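Local coordinates for chitooligosaccharide oxidase (Gibberella zeae, PDB 6Y0R), which oxidises the C1 hydroxyl of chitooligosaccharides to the corresponding lactones with a covalently bound FAD, passing the electrons to oxygen to give hydrogen peroxide, at residues A341-A346 with W441-N446; L374-T379 with L403-Y408. One frame throughout, in Å; residues are numbered along the deposited sequence.

Contact 1: residues A341-A346 with W441-N446; sequences ASSLAA and WGMYAN. With FAD (flavin-adenine dinucleotide), chain B.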
# COMPACT_ATOMS: atom_id res chain seq x y z
N ALA A 341 -2.90 10.04 8.19
CA ALA A 341 -2.96 10.05 6.72
C ALA A 341 -4.37 9.75 6.27
O ALA A 341 -5.21 9.22 7.02
CB ALA A 341 -2.00 9.02 6.16
N SER A 342 -4.61 10.08 5.01
CA SER A 342 -5.87 9.71 4.33
C SER A 342 -5.53 9.60 2.85
O SER A 342 -4.37 9.74 2.50
CB SER A 342 -6.94 10.76 4.56
OG SER A 342 -8.19 10.37 4.08
N SER A 343 -6.53 9.29 2.05
CA SER A 343 -6.32 9.08 0.61
C SER A 343 -7.60 9.41 -0.13
O SER A 343 -8.70 9.52 0.48
CB SER A 343 -5.83 7.67 0.28
OG SER A 343 -6.80 6.67 0.63
N LEU A 344 -7.48 9.50 -1.46
CA LEU A 344 -8.64 9.67 -2.34
C LEU A 344 -8.33 8.98 -3.66
O LEU A 344 -7.38 9.40 -4.31
CB LEU A 344 -8.89 11.18 -2.51
CG LEU A 344 -9.97 11.56 -3.52
CD1 LEU A 344 -11.30 10.96 -3.11
CD2 LEU A 344 -10.02 13.08 -3.60
N ALA A 345 -9.19 8.05 -4.05
CA ALA A 345 -9.21 7.50 -5.41
C ALA A 345 -10.27 8.26 -6.20
O ALA A 345 -11.45 8.19 -5.82
CB ALA A 345 -9.49 6.04 -5.36
N ALA A 346 -9.86 9.03 -7.20
CA ALA A 346 -10.77 10.01 -7.83
C ALA A 346 -10.79 9.82 -9.34
O ALA A 346 -9.79 9.48 -9.96
CB ALA A 346 -10.35 11.40 -7.48
N TRP A 441 -15.94 7.59 -6.34
CA TRP A 441 -14.64 7.82 -5.66
C TRP A 441 -14.56 6.97 -4.41
O TRP A 441 -15.64 6.55 -3.91
CB TRP A 441 -14.45 9.29 -5.34
CG TRP A 441 -15.46 9.84 -4.37
CD1 TRP A 441 -16.70 10.33 -4.69
CD2 TRP A 441 -15.30 10.03 -2.95
NE1 TRP A 441 -17.31 10.82 -3.57
CE2 TRP A 441 -16.50 10.63 -2.48
CE3 TRP A 441 -14.28 9.80 -2.03
CZ2 TRP A 441 -16.69 11.01 -1.14
CZ3 TRP A 441 -14.49 10.12 -0.71
CH2 TRP A 441 -15.66 10.75 -0.27
N GLY A 442 -13.36 6.79 -3.91
CA GLY A 442 -13.13 6.08 -2.64
C GLY A 442 -11.77 6.40 -2.06
O GLY A 442 -11.24 7.50 -2.29
N MET A 443 -11.25 5.44 -1.33
CA MET A 443 -9.96 5.51 -0.63
C MET A 443 -9.20 4.21 -0.89
O MET A 443 -9.77 3.22 -1.36
CB MET A 443 -10.18 5.74 0.86
CG MET A 443 -10.77 7.03 1.15
SD MET A 443 -10.90 7.14 2.99
CE MET A 443 -11.18 8.91 3.13
N TYR A 444 -7.88 4.27 -0.68
CA TYR A 444 -6.89 3.16 -0.92
C TYR A 444 -6.59 2.46 0.43
O TYR A 444 -5.98 3.13 1.30
CB TYR A 444 -5.66 3.76 -1.63
CG TYR A 444 -4.47 2.86 -1.91
CD1 TYR A 444 -4.62 1.56 -2.36
CD2 TYR A 444 -3.16 3.32 -1.79
CE1 TYR A 444 -3.53 0.74 -2.63
CE2 TYR A 444 -2.06 2.52 -2.06
CZ TYR A 444 -2.24 1.21 -2.48
OH TYR A 444 -1.19 0.37 -2.74
N ALA A 445 -6.94 1.17 0.60
CA ALA A 445 -6.72 0.39 1.83
C ALA A 445 -5.25 0.39 2.22
O ALA A 445 -4.97 0.20 3.42
CB ALA A 445 -7.23 -1.02 1.66
N ASN A 446 -4.30 0.65 1.30
CA ASN A 446 -2.87 0.75 1.69
C ASN A 446 -2.56 2.11 2.33
O ASN A 446 -1.50 2.24 2.92
CB ASN A 446 -1.85 0.42 0.59
CG ASN A 446 -1.48 -1.05 0.55
OD1 ASN A 446 -1.65 -1.77 1.54
ND2 ASN A 446 -1.15 -1.51 -0.66
PA FAD B . 1.28 -4.74 8.02
O1A FAD B . 0.96 -3.69 9.00
O2A FAD B . 2.10 -5.90 8.41
O5B FAD B . -0.06 -5.31 7.36
C5B FAD B . -0.96 -4.47 6.63
C4B FAD B . -2.32 -5.15 6.55
O4B FAD B . -2.20 -6.38 5.81
C3B FAD B . -2.97 -5.57 7.88
O3B FAD B . -4.40 -5.61 7.76
C2B FAD B . -2.44 -6.98 8.07
O2B FAD B . -3.19 -7.79 8.98
C1B FAD B . -2.49 -7.49 6.65
N9A FAD B . -1.54 -8.55 6.36
C8A FAD B . -0.17 -8.43 6.31
N7A FAD B . 0.43 -9.57 6.02
C5A FAD B . -0.60 -10.49 5.87
C6A FAD B . -0.62 -11.86 5.57
N6A FAD B . 0.51 -12.53 5.32
N1A FAD B . -1.82 -12.50 5.53
C2A FAD B . -2.92 -11.78 5.81
N3A FAD B . -3.03 -10.47 6.08
C4A FAD B . -1.82 -9.87 6.11
N1 FAD B . 2.07 1.82 -0.49
C2 FAD B . 2.10 1.84 -1.83
O2 FAD B . 1.15 1.31 -2.52
N3 FAD B . 3.17 2.40 -2.47
C4 FAD B . 4.25 2.97 -1.82
O4 FAD B . 5.20 3.45 -2.46
C4X FAD B . 4.25 2.95 -0.40
N5 FAD B . 5.30 3.43 0.27
C5X FAD B . 5.32 3.27 1.63
C6 FAD B . 6.46 3.71 2.36
C7 FAD B . 6.51 3.58 3.74
C7M FAD B . 7.72 4.08 4.52
C8 FAD B . 5.42 2.94 4.45
C8M FAD B . 5.45 2.65 5.93
C9 FAD B . 4.28 2.55 3.71
C9A FAD B . 4.22 2.71 2.32
N10 FAD B . 3.09 2.28 1.59
C10 FAD B . 3.08 2.35 0.20
C1' FAD B . 1.91 1.72 2.26
C2' FAD B . 1.99 0.19 2.34
O2' FAD B . 1.69 -0.40 1.08
C3' FAD B . 1.00 -0.26 3.38
O3' FAD B . 1.40 0.36 4.62
C4' FAD B . 1.00 -1.79 3.48
O4' FAD B . -0.27 -2.29 3.93
C5' FAD B . 2.09 -2.23 4.41
O5' FAD B . 2.26 -3.66 4.37
P FAD B . 3.01 -4.33 5.59
O1P FAD B . 3.08 -5.80 5.35
O2P FAD B . 4.27 -3.63 5.93
O3P FAD B . 2.00 -3.96 6.81
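Ser343 OG takes the backbone N-H of Tyr444 in a nearly straight bond (OG to N 2.9 Å, 170° at the hydrogen), and a second, weak bond joins the hydroxyl to Tyr447 O. OG sits between its own backbone N and carbonyl carbon (chi1 64°), a rotation that carries it to the loop. Two residues before Tyr444, Gly442 forms a single antiparallel hydrogen-bonded pair with Ala345: Ala345 N reaches Gly442 O at 2.8 Å, and Gly442 N reaches Ala345 O at 3.0 Å. Around this pair the side chains close in. Leu344 and Trp441 cross at about a right angle, methyl CD1 lying 3.4 Å from indole atom CE3. Met443, extended beyond CG, runs past the buried Ser343 O, which has no hydrogen-bond partner and meets Met443 CG at 3.3 Å; the Met443 methyl CE ends near Ser342 OG, itself bonded to Asp449.

The bond to Ser343 fixes the backbone at the start of Tyr444. Tyr444 OH gives a short bond to FAD O2 (2.5 Å), which lies at the edge of the ring and in its plane, while OH also accepts Asn446 ND2 and Gly167 N. Asn446 CB sits over one face of the Tyr444 ring, toward the rim, and Asn446 OD1 accepts FAD O4' at 2.8 Å. The strand thus holds a loop whose phenol is set against the pyrimidine end of the flavin, with two N-H donors that would be expected to polarise the hydroxyl.

Contact 2: residues L374-T379 with L403-Y408; sequences LQMDIT and LLFQFY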
# COMPACT_ATOMS: atom_id res chain seq x y z
N LEU A 374 1.09 16.21 0.40
CA LEU A 374 0.20 15.28 -0.33
C LEU A 374 0.88 14.93 -1.64
O LEU A 374 1.81 15.62 -2.05
CB LEU A 374 -1.18 15.87 -0.52
CG LEU A 374 -1.25 17.12 -1.39
CD1 LEU A 374 -1.48 16.75 -2.85
CD2 LEU A 374 -2.36 18.03 -0.89
N GLN A 375 0.45 13.80 -2.19
CA GLN A 375 0.87 13.38 -3.53
C GLN A 375 -0.40 13.19 -4.35
O GLN A 375 -1.44 12.74 -3.83
CB GLN A 375 1.70 12.09 -3.54
CG GLN A 375 2.97 12.13 -2.73
CD GLN A 375 3.38 10.70 -2.43
OE1 GLN A 375 2.55 9.82 -2.18
NE2 GLN A 375 4.68 10.46 -2.49
N MET A 376 -0.32 13.59 -5.60
CA MET A 376 -1.36 13.27 -6.60
C MET A 376 -0.75 12.39 -7.69
O MET A 376 0.07 12.88 -8.47
CB MET A 376 -1.94 14.53 -7.22
CG MET A 376 -3.06 14.20 -8.15
SD MET A 376 -3.84 15.65 -8.79
CE MET A 376 -2.63 16.17 -9.97
N ASP A 377 -1.09 11.10 -7.69
CA ASP A 377 -0.49 10.09 -8.58
C ASP A 377 -1.42 9.90 -9.77
O ASP A 377 -2.61 9.75 -9.55
CB ASP A 377 -0.29 8.77 -7.85
CG ASP A 377 0.42 8.82 -6.50
OD1 ASP A 377 1.19 9.74 -6.27
OD2 ASP A 377 0.13 7.92 -5.65
N ILE A 378 -0.88 9.80 -10.99
CA ILE A 378 -1.71 9.37 -12.15
C ILE A 378 -1.70 7.85 -12.15
O ILE A 378 -0.61 7.24 -12.36
CB ILE A 378 -1.16 9.96 -13.48
CG1 ILE A 378 -1.13 11.48 -13.41
CG2 ILE A 378 -2.04 9.44 -14.61
CD1 ILE A 378 -0.08 12.14 -14.28
N THR A 379 -2.80 7.20 -11.75
CA THR A 379 -2.90 5.73 -11.80
C THR A 379 -3.48 5.27 -13.14
O THR A 379 -3.22 4.13 -13.49
CB THR A 379 -3.80 5.18 -10.68
OG1 THR A 379 -5.13 5.65 -10.83
CG2 THR A 379 -3.28 5.59 -9.32
N LEU A 403 -6.84 9.21 -10.68
CA LEU A 403 -5.95 9.85 -9.71
C LEU A 403 -5.97 9.07 -8.40
O LEU A 403 -7.05 8.61 -7.97
CB LEU A 403 -6.39 11.30 -9.47
CG LEU A 403 -6.49 12.20 -10.70
CD1 LEU A 403 -7.04 13.56 -10.29
CD2 LEU A 403 -5.15 12.35 -11.37
N LEU A 404 -4.82 9.02 -7.77
CA LEU A 404 -4.68 8.54 -6.38
C LEU A 404 -4.02 9.66 -5.60
O LEU A 404 -2.85 10.00 -5.89
CB LEU A 404 -3.82 7.27 -6.32
CG LEU A 404 -3.45 6.79 -4.91
CD1 LEU A 404 -4.63 6.85 -3.99
CD2 LEU A 404 -2.89 5.37 -4.91
N PHE A 405 -4.70 10.17 -4.60
CA PHE A 405 -4.11 11.17 -3.71
C PHE A 405 -3.75 10.48 -2.37
O PHE A 405 -4.55 9.63 -1.84
CB PHE A 405 -5.12 12.27 -3.35
CG PHE A 405 -5.52 13.19 -4.47
CD1 PHE A 405 -6.50 12.81 -5.38
CD2 PHE A 405 -4.91 14.41 -4.64
CE1 PHE A 405 -6.86 13.65 -6.42
CE2 PHE A 405 -5.29 15.26 -5.66
CZ PHE A 405 -6.27 14.88 -6.54
N GLN A 406 -2.59 10.87 -1.86
CA GLN A 406 -2.18 10.54 -0.49
C GLN A 406 -2.03 11.84 0.31
O GLN A 406 -1.37 12.74 -0.18
CB GLN A 406 -0.89 9.73 -0.49
CG GLN A 406 -0.47 9.47 0.93
CD GLN A 406 0.77 8.62 1.04
OE1 GLN A 406 1.59 8.46 0.11
NE2 GLN A 406 0.92 8.07 2.22
N PHE A 407 -2.67 11.93 1.47
CA PHE A 407 -2.59 13.13 2.34
C PHE A 407 -1.93 12.72 3.65
O PHE A 407 -2.31 11.69 4.19
CB PHE A 407 -3.97 13.71 2.64
CG PHE A 407 -4.87 13.89 1.44
CD1 PHE A 407 -4.73 15.01 0.63
CD2 PHE A 407 -5.79 12.92 1.08
CE1 PHE A 407 -5.56 15.21 -0.47
CE2 PHE A 407 -6.64 13.13 -0.01
CZ PHE A 407 -6.48 14.25 -0.80
N TYR A 408 -0.94 13.47 4.11
CA TYR A 408 -0.07 13.05 5.23
C TYR A 408 0.22 14.25 6.14
O TYR A 408 0.45 15.36 5.63
CB TYR A 408 1.21 12.46 4.66
CG TYR A 408 1.98 11.48 5.50
CD1 TYR A 408 2.91 11.92 6.42
CD2 TYR A 408 1.90 10.12 5.24
CE1 TYR A 408 3.72 11.04 7.13
CE2 TYR A 408 2.68 9.22 5.96
CZ TYR A 408 3.61 9.68 6.88
OH TYR A 408 4.38 8.77 7.54
O HOH W 1 -6.86 5.86 -8.80
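Met376 lays its CG over one face of the Phe405 ring, 3.9 Å from the ring centroid and displaced toward the rim. The sulfur then bends off obliquely, SD coming 3.4 Å from Phe405 CZ in a Met-aromatic contact. CG is anti to the backbone N (chi1 -176°), which puts it beside the phenylalanine of the neighbouring strand, the two side chains pointing the same way. On the same face Leu374 CB meets Phe407 CD1 at 3.8 Å, and Leu403 CD1 comes up to the Met376 sulfur.

The other face carries Gln375 beside Gln406 and Asp377 beside Leu404. Asp377 OD2 lies 3.8 Å from Leu404 CG, and past it the Thr379 methyl CG2 presses on Leu404 CB at 3.5 Å, tighter than ordinary carbon contact. A water donates to Thr379 OG1 and, weakly, to Leu403 O, spanning the end of the pair.

What positions these groups is an antiparallel pair of strands, their axes 4.6 Å apart at closest. Gln375 with Gln406 and Asp377 with Leu404 exchange two backbone bonds each, the shortest from Asp377 N to Leu404 O at 2.7 Å. Farther out, helix 420-433 covers Phe405 and Phe407, and helix 247-260 covers Met376.

The two faces therefore differ in chemistry: Leu374, Met376, Leu403, Phe405 and Phe407 pack against helices, whereas Gln375, Asp377 and Gln406 add polar groups to the side nearer the cofactor, the side chain of Gln406 coming to about 6 Å from the FAD.

How the contacts relate
Both contacts belong to one seven-stranded antiparallel sheet, and their centres lie 8 Å apart. Strand 338-346 is the outermost on its side, 403-411 its neighbour, and 371-378 the next, so contact 2 joins the second and third strands while contact 1 hangs a loop on the first. The backbones of Leu344 and Phe405, and of Ser342 and Phe407, are bonded directly across. Along the chain the order is 341-346, 374-379, 403-408, 441-446: contact 1 closes around contact 2, with helix 420-433 between the last two segments. The arrangement ties segment 441-446, which touches the flavin, to the sheet, and the face that carries Gln406 lies toward the cofactor.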